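GTP cyclohydrolase 1 type 2 homolog (Thermus thermophilus, PDB 2YYB) is of unknown function but, as a member of the NIF3 family, probably binds two divalent metal ions. Local coordinates at residues 50-64 against 85-97. Sequence-based numbering, arbitrary orientation.
Sequences FRKALEEEVDFLIVH and TLFQGGINLYAAH
Phe50 lays one face of its broad, flat ring beneath Leu86, whose CD2 sits 3.6 Å from the Phe50 ring centroid, a CH-pi contact. One turn on, Ala53, whose side chain is only a methyl, leaves room for Ile91 CD1. Leu54 turns its CG away from the backbone N (chi1 -174°), bringing CD1 against Gly89 CA at 3.5 Å, where the lack of a side chain lets the two helix ends come close. After the turn, Asp59 O accepts both Asn92 N (2.8 Å) and Asn92 ND2 (3.0 Å), which approach from opposite faces of its carbonyl plane; an amide suits this place because its OD1 can also accept from Gly32 N. Phe60 lies alongside Tyr94 on the apolar side covered by helix 3-13, its CE2 3.6 Å from Tyr94 CB, while Tyr94 OH reaches Asp11. The branched aliphatics Leu61 and Val63 pack against Leu93 on the other face, and their backbones pair in parallel with 92-96. Beyond Val63 the chain turns a corner, and His64, a predicted metal ligand, meets His97 in an offset edge-to-face pair, the edge of His97 toward the face of His64. Strand 60-63, helix 77-88 and strand 92-95 form a beta-alpha-beta unit, with the predicted metal site at the strands' C-terminal side.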
loop_
_atom_site.group_PDB
_atom_site.type_symbol
_atom_site.label_atom_id
_atom_site.label_comp_id
_atom_site.label_asym_id
_atom_site.label_seq_id
_atom_site.Cartn_x
_atom_site.Cartn_y
_atom_site.Cartn_z
ATOM N N PHE A 50 -14.309 31.090 -15.719
ATOM C CA PHE A 50 -13.462 32.125 -15.150
ATOM C C PHE A 50 -13.557 33.464 -15.882
ATOM O O PHE A 50 -13.543 34.513 -15.235
ATOM C CB PHE A 50 -12.013 31.650 -15.115
ATOM C CG PHE A 50 -11.764 30.540 -14.130
ATOM C CD1 PHE A 50 -12.776 30.118 -13.270
ATOM C CD2 PHE A 50 -10.515 29.939 -14.048
ATOM C CE1 PHE A 50 -12.550 29.121 -12.346
ATOM C CE2 PHE A 50 -10.273 28.940 -13.126
ATOM C CZ PHE A 50 -11.293 28.523 -12.264
ATOM N N ARG A 51 -13.642 33.426 -17.215
ATOM C CA ARG A 51 -13.778 34.638 -18.021
ATOM C C ARG A 51 -15.117 35.312 -17.688
ATOM O O ARG A 51 -15.191 36.542 -17.600
ATOM C CB ARG A 51 -13.732 34.316 -19.524
ATOM C CG ARG A 51 -12.337 34.075 -20.090
ATOM C CD ARG A 51 -11.553 35.378 -20.210
ATOM N NE ARG A 51 -10.117 35.196 -19.997
ATOM C CZ ARG A 51 -9.246 36.200 -19.886
ATOM N NH1 ARG A 51 -9.669 37.459 -19.978
ATOM N NH2 ARG A 51 -7.959 35.954 -19.658
ATOM N N LYS A 52 -16.164 34.503 -17.510
ATOM C CA LYS A 52 -17.481 35.026 -17.159
ATOM C C LYS A 52 -17.441 35.664 -15.777
ATOM O O LYS A 52 -18.065 36.698 -15.554
ATOM C CB LYS A 52 -18.552 33.927 -17.148
ATOM C CG LYS A 52 -18.946 33.365 -18.496
ATOM C CD LYS A 52 -20.358 32.803 -18.387
ATOM C CE LYS A 52 -20.781 32.005 -19.611
ATOM N NZ LYS A 52 -20.065 30.693 -19.663
ATOM N N ALA A 53 -16.722 35.045 -14.844
ATOM C CA ALA A 53 -16.620 35.607 -13.499
ATOM C C ALA A 53 -15.918 36.958 -13.598
ATOM O O ALA A 53 -16.243 37.896 -12.875
ATOM C CB ALA A 53 -15.845 34.678 -12.587
ATOM N N LEU A 54 -14.955 37.039 -14.505
ATOM C CA LEU A 54 -14.211 38.261 -14.731
ATOM C C LEU A 54 -15.141 39.346 -15.291
ATOM O O LEU A 54 -15.053 40.517 -14.894
ATOM C CB LEU A 54 -13.071 38.008 -15.725
ATOM C CG LEU A 54 -12.114 39.181 -15.949
ATOM C CD1 LEU A 54 -11.356 39.416 -14.680
ATOM C CD2 LEU A 54 -11.142 38.900 -17.068
ATOM N N GLU A 55 -16.029 38.951 -16.200
ATOM C CA GLU A 55 -16.957 39.879 -16.838
ATOM C C GLU A 55 -18.023 40.391 -15.878
ATOM O O GLU A 55 -18.440 41.545 -15.956
ATOM C CB GLU A 55 -17.633 39.206 -18.038
ATOM C CG GLU A 55 -18.576 40.118 -18.830
ATOM C CD GLU A 55 -17.851 41.048 -19.823
ATOM O OE1 GLU A 55 -16.867 41.733 -19.423
ATOM O OE2 GLU A 55 -18.281 41.097 -21.010
ATOM N N GLU A 56 -18.454 39.522 -14.975
ATOM C CA GLU A 56 -19.472 39.832 -13.979
ATOM C C GLU A 56 -18.849 40.409 -12.710
ATOM O O GLU A 56 -19.519 40.537 -11.682
ATOM C CB GLU A 56 -20.241 38.550 -13.618
ATOM C CG GLU A 56 -21.055 37.939 -14.753
ATOM C CD GLU A 56 -22.235 38.813 -15.149
ATOM O OE1 GLU A 56 -22.472 38.977 -16.376
ATOM O OE2 GLU A 56 -22.925 39.337 -14.228
ATOM N N GLU A 57 -17.563 40.734 -12.772
ATOM C CA GLU A 57 -16.849 41.271 -11.616
ATOM C C GLU A 57 -17.041 40.442 -10.334
ATOM O O GLU A 57 -17.308 40.984 -9.255
ATOM C CB GLU A 57 -17.248 42.738 -11.373
ATOM C CG GLU A 57 -16.898 43.663 -12.549
ATOM C CD GLU A 57 -17.282 45.118 -12.321
ATOM O OE1 GLU A 57 -16.573 45.821 -11.561
ATOM O OE2 GLU A 57 -18.300 45.557 -12.902
ATOM N N VAL A 58 -16.897 39.122 -10.448
ATOM C CA VAL A 58 -17.033 38.263 -9.283
ATOM C C VAL A 58 -15.743 38.349 -8.479
ATOM O O VAL A 58 -14.658 38.387 -9.061
ATOM C CB VAL A 58 -17.270 36.788 -9.693
ATOM C CG1 VAL A 58 -17.261 35.893 -8.462
ATOM C CG2 VAL A 58 -18.589 36.658 -10.390
ATOM N N ASP A 59 -15.850 38.387 -7.152
ATOM C CA ASP A 59 -14.650 38.449 -6.296
ATOM C C ASP A 59 -14.378 37.107 -5.630
ATOM O O ASP A 59 -13.240 36.763 -5.325
ATOM C CB ASP A 59 -14.813 39.484 -5.165
ATOM C CG ASP A 59 -14.950 40.885 -5.678
ATOM O OD1 ASP A 59 -14.151 41.262 -6.565
ATOM O OD2 ASP A 59 -15.843 41.612 -5.198
ATOM N N PHE A 60 -15.445 36.363 -5.390
ATOM C CA PHE A 60 -15.353 35.094 -4.704
ATOM C C PHE A 60 -16.161 34.063 -5.475
ATOM O O PHE A 60 -17.388 34.017 -5.361
ATOM C CB PHE A 60 -15.921 35.262 -3.298
ATOM C CG PHE A 60 -15.501 34.202 -2.342
ATOM C CD1 PHE A 60 -14.359 34.366 -1.566
ATOM C CD2 PHE A 60 -16.252 33.037 -2.204
ATOM C CE1 PHE A 60 -13.970 33.365 -0.654
ATOM C CE2 PHE A 60 -15.870 32.047 -1.304
ATOM C CZ PHE A 60 -14.730 32.206 -0.528
ATOM N N LEU A 61 -15.458 33.257 -6.265
ATOM C CA LEU A 61 -16.061 32.205 -7.092
ATOM C C LEU A 61 -16.102 30.874 -6.349
ATOM O O LEU A 61 -15.070 30.372 -5.867
ATOM C CB LEU A 61 -15.260 32.035 -8.387
ATOM C CG LEU A 61 -15.784 31.008 -9.371
ATOM C CD1 LEU A 61 -17.275 31.227 -9.578
ATOM C CD2 LEU A 61 -15.046 31.115 -10.679
ATOM N N ILE A 62 -17.306 30.322 -6.238
ATOM C CA ILE A 62 -17.520 29.048 -5.570
ATOM C C ILE A 62 -17.856 27.986 -6.619
ATOM O O ILE A 62 -18.776 28.170 -7.420
ATOM C CB ILE A 62 -18.693 29.155 -4.590
ATOM C CG1 ILE A 62 -18.367 30.211 -3.523
ATOM C CG2 ILE A 62 -19.019 27.762 -4.006
ATOM C CD1 ILE A 62 -19.473 30.482 -2.538
ATOM N N VAL A 63 -17.115 26.883 -6.627
ATOM C CA VAL A 63 -17.390 25.814 -7.588
ATOM C C VAL A 63 -17.451 24.454 -6.892
ATOM O O VAL A 63 -16.825 24.253 -5.841
ATOM C CB VAL A 63 -16.317 25.770 -8.706
ATOM C CG1 VAL A 63 -16.314 27.094 -9.473
ATOM C CG2 VAL A 63 -14.938 25.464 -8.100
ATOM N N HIS A 64 -18.215 23.526 -7.474
ATOM C CA HIS A 64 -18.352 22.179 -6.908
ATOM C C HIS A 64 -17.144 21.347 -7.342
ATOM O O HIS A 64 -16.620 20.544 -6.564
ATOM C CB HIS A 64 -19.657 21.524 -7.386
ATOM C CG HIS A 64 -19.897 20.147 -6.825
ATOM N ND1 HIS A 64 -20.002 19.896 -5.472
ATOM C CD2 HIS A 64 -20.033 18.945 -7.436
ATOM C CE1 HIS A 64 -20.186 18.603 -5.274
ATOM N NE2 HIS A 64 -20.206 18.001 -6.449
ATOM N N THR A 85 -6.291 34.390 -15.564
ATOM C CA THR A 85 -7.637 34.936 -15.503
ATOM C C THR A 85 -8.051 35.195 -14.057
ATOM O O THR A 85 -8.509 36.282 -13.717
ATOM C CB THR A 85 -8.619 33.967 -16.142
ATOM O OG1 THR A 85 -8.192 33.702 -17.473
ATOM C CG2 THR A 85 -10.007 34.532 -16.185
ATOM N N LEU A 86 -7.905 34.212 -13.184
ATOM C CA LEU A 86 -8.274 34.486 -11.805
ATOM C C LEU A 86 -7.419 35.657 -11.304
ATOM O O LEU A 86 -7.952 36.613 -10.752
ATOM C CB LEU A 86 -8.075 33.259 -10.907
ATOM C CG LEU A 86 -8.877 31.994 -11.233
ATOM C CD1 LEU A 86 -8.545 30.940 -10.197
ATOM C CD2 LEU A 86 -10.372 32.264 -11.238
ATOM N N PHE A 87 -6.104 35.593 -11.508
ATOM C CA PHE A 87 -5.206 36.669 -11.054
ATOM C C PHE A 87 -5.662 38.018 -11.592
ATOM O O PHE A 87 -5.939 38.942 -10.832
ATOM C CB PHE A 87 -3.760 36.420 -11.519
ATOM C CG PHE A 87 -3.046 35.327 -10.770
ATOM C CD1 PHE A 87 -3.690 34.583 -9.789
ATOM C CD2 PHE A 87 -1.727 35.009 -11.087
ATOM C CE1 PHE A 87 -3.030 33.545 -9.151
ATOM C CE2 PHE A 87 -1.064 33.966 -10.449
ATOM C CZ PHE A 87 -1.717 33.234 -9.483
ATOM N N GLN A 88 -5.751 38.116 -12.915
ATOM C CA GLN A 88 -6.174 39.342 -13.566
ATOM C C GLN A 88 -7.394 39.965 -12.887
ATOM O O GLN A 88 -7.484 41.186 -12.800
ATOM C CB GLN A 88 -6.495 39.062 -15.026
ATOM C CG GLN A 88 -6.686 40.286 -15.874
ATOM C CD GLN A 88 -7.001 39.939 -17.327
ATOM O OE1 GLN A 88 -6.279 39.175 -17.983
ATOM N NE2 GLN A 88 -8.088 40.509 -17.841
ATOM N N GLY A 89 -8.322 39.146 -12.394
ATOM C CA GLY A 89 -9.512 39.690 -11.771
ATOM C C GLY A 89 -9.573 39.675 -10.259
ATOM O O GLY A 89 -10.619 39.962 -9.671
ATOM N N GLY A 90 -8.459 39.352 -9.618
ATOM C CA GLY A 90 -8.450 39.307 -8.163
ATOM C C GLY A 90 -9.525 38.376 -7.646
ATOM O O GLY A 90 -10.055 38.565 -6.560
ATOM N N ILE A 91 -9.830 37.349 -8.430
ATOM C CA ILE A 91 -10.867 36.380 -8.094
ATOM C C ILE A 91 -10.404 35.287 -7.128
ATOM O O ILE A 91 -9.369 34.661 -7.344
ATOM C CB ILE A 91 -11.395 35.715 -9.387
ATOM C CG1 ILE A 91 -11.968 36.789 -10.306
ATOM C CG2 ILE A 91 -12.427 34.617 -9.044
ATOM C CD1 ILE A 91 -12.278 36.333 -11.718
ATOM N N ASN A 92 -11.167 35.079 -6.060
ATOM C CA ASN A 92 -10.855 34.036 -5.090
ATOM C C ASN A 92 -11.576 32.790 -5.599
ATOM O O ASN A 92 -12.725 32.886 -6.036
ATOM C CB ASN A 92 -11.409 34.376 -3.706
ATOM C CG ASN A 92 -10.688 35.522 -3.040
ATOM O OD1 ASN A 92 -9.533 35.409 -2.614
ATOM N ND2 ASN A 92 -11.377 36.640 -2.927
ATOM N N LEU A 93 -10.906 31.636 -5.562
ATOM C CA LEU A 93 -11.507 30.376 -6.006
ATOM C C LEU A 93 -11.671 29.489 -4.799
ATOM O O LEU A 93 -10.670 29.115 -4.170
ATOM C CB LEU A 93 -10.625 29.639 -7.017
ATOM C CG LEU A 93 -11.347 28.428 -7.623
ATOM C CD1 LEU A 93 -12.572 28.903 -8.397
ATOM C CD2 LEU A 93 -10.426 27.649 -8.532
ATOM N N TYR A 94 -12.928 29.177 -4.476
ATOM C CA TYR A 94 -13.273 28.322 -3.340
ATOM C C TYR A 94 -13.976 27.063 -3.888
ATOM O O TYR A 94 -15.026 27.146 -4.555
ATOM C CB TYR A 94 -14.208 29.065 -2.377
ATOM C CG TYR A 94 -14.491 28.306 -1.102
ATOM C CD1 TYR A 94 -13.669 28.450 0.003
ATOM C CD2 TYR A 94 -15.556 27.418 -1.016
ATOM C CE1 TYR A 94 -13.897 27.721 1.185
ATOM C CE2 TYR A 94 -15.802 26.687 0.146
ATOM C CZ TYR A 94 -14.970 26.844 1.250
ATOM O OH TYR A 94 -15.223 26.170 2.429
ATOM N N ALA A 95 -13.406 25.898 -3.611
ATOM C CA ALA A 95 -13.986 24.660 -4.114
ATOM C C ALA A 95 -14.605 23.819 -2.990
ATOM O O ALA A 95 -14.032 23.695 -1.902
ATOM C CB ALA A 95 -12.902 23.849 -4.883
ATOM N N ALA A 96 -15.783 23.260 -3.265
ATOM C CA ALA A 96 -16.504 22.418 -2.300
ATOM C C ALA A 96 -17.058 21.195 -3.036
ATOM O O ALA A 96 -18.056 21.292 -3.751
ATOM C CB ALA A 96 -17.645 23.209 -1.650
ATOM N N HIS A 97 -16.401 20.048 -2.846
ATOM C CA HIS A 97 -16.789 18.806 -3.512
ATOM C C HIS A 97 -17.796 17.940 -2.736
ATOM O O HIS A 97 -19.005 18.212 -2.745
ATOM C CB HIS A 97 -15.542 17.978 -3.806
ATOM C CG HIS A 97 -15.785 16.836 -4.739
ATOM N ND1 HIS A 97 -14.878 15.814 -4.910
ATOM C CD2 HIS A 97 -16.809 16.577 -5.587
ATOM C CE1 HIS A 97 -15.330 14.976 -5.826
ATOM N NE2 HIS A 97 -16.502 15.416 -6.255
#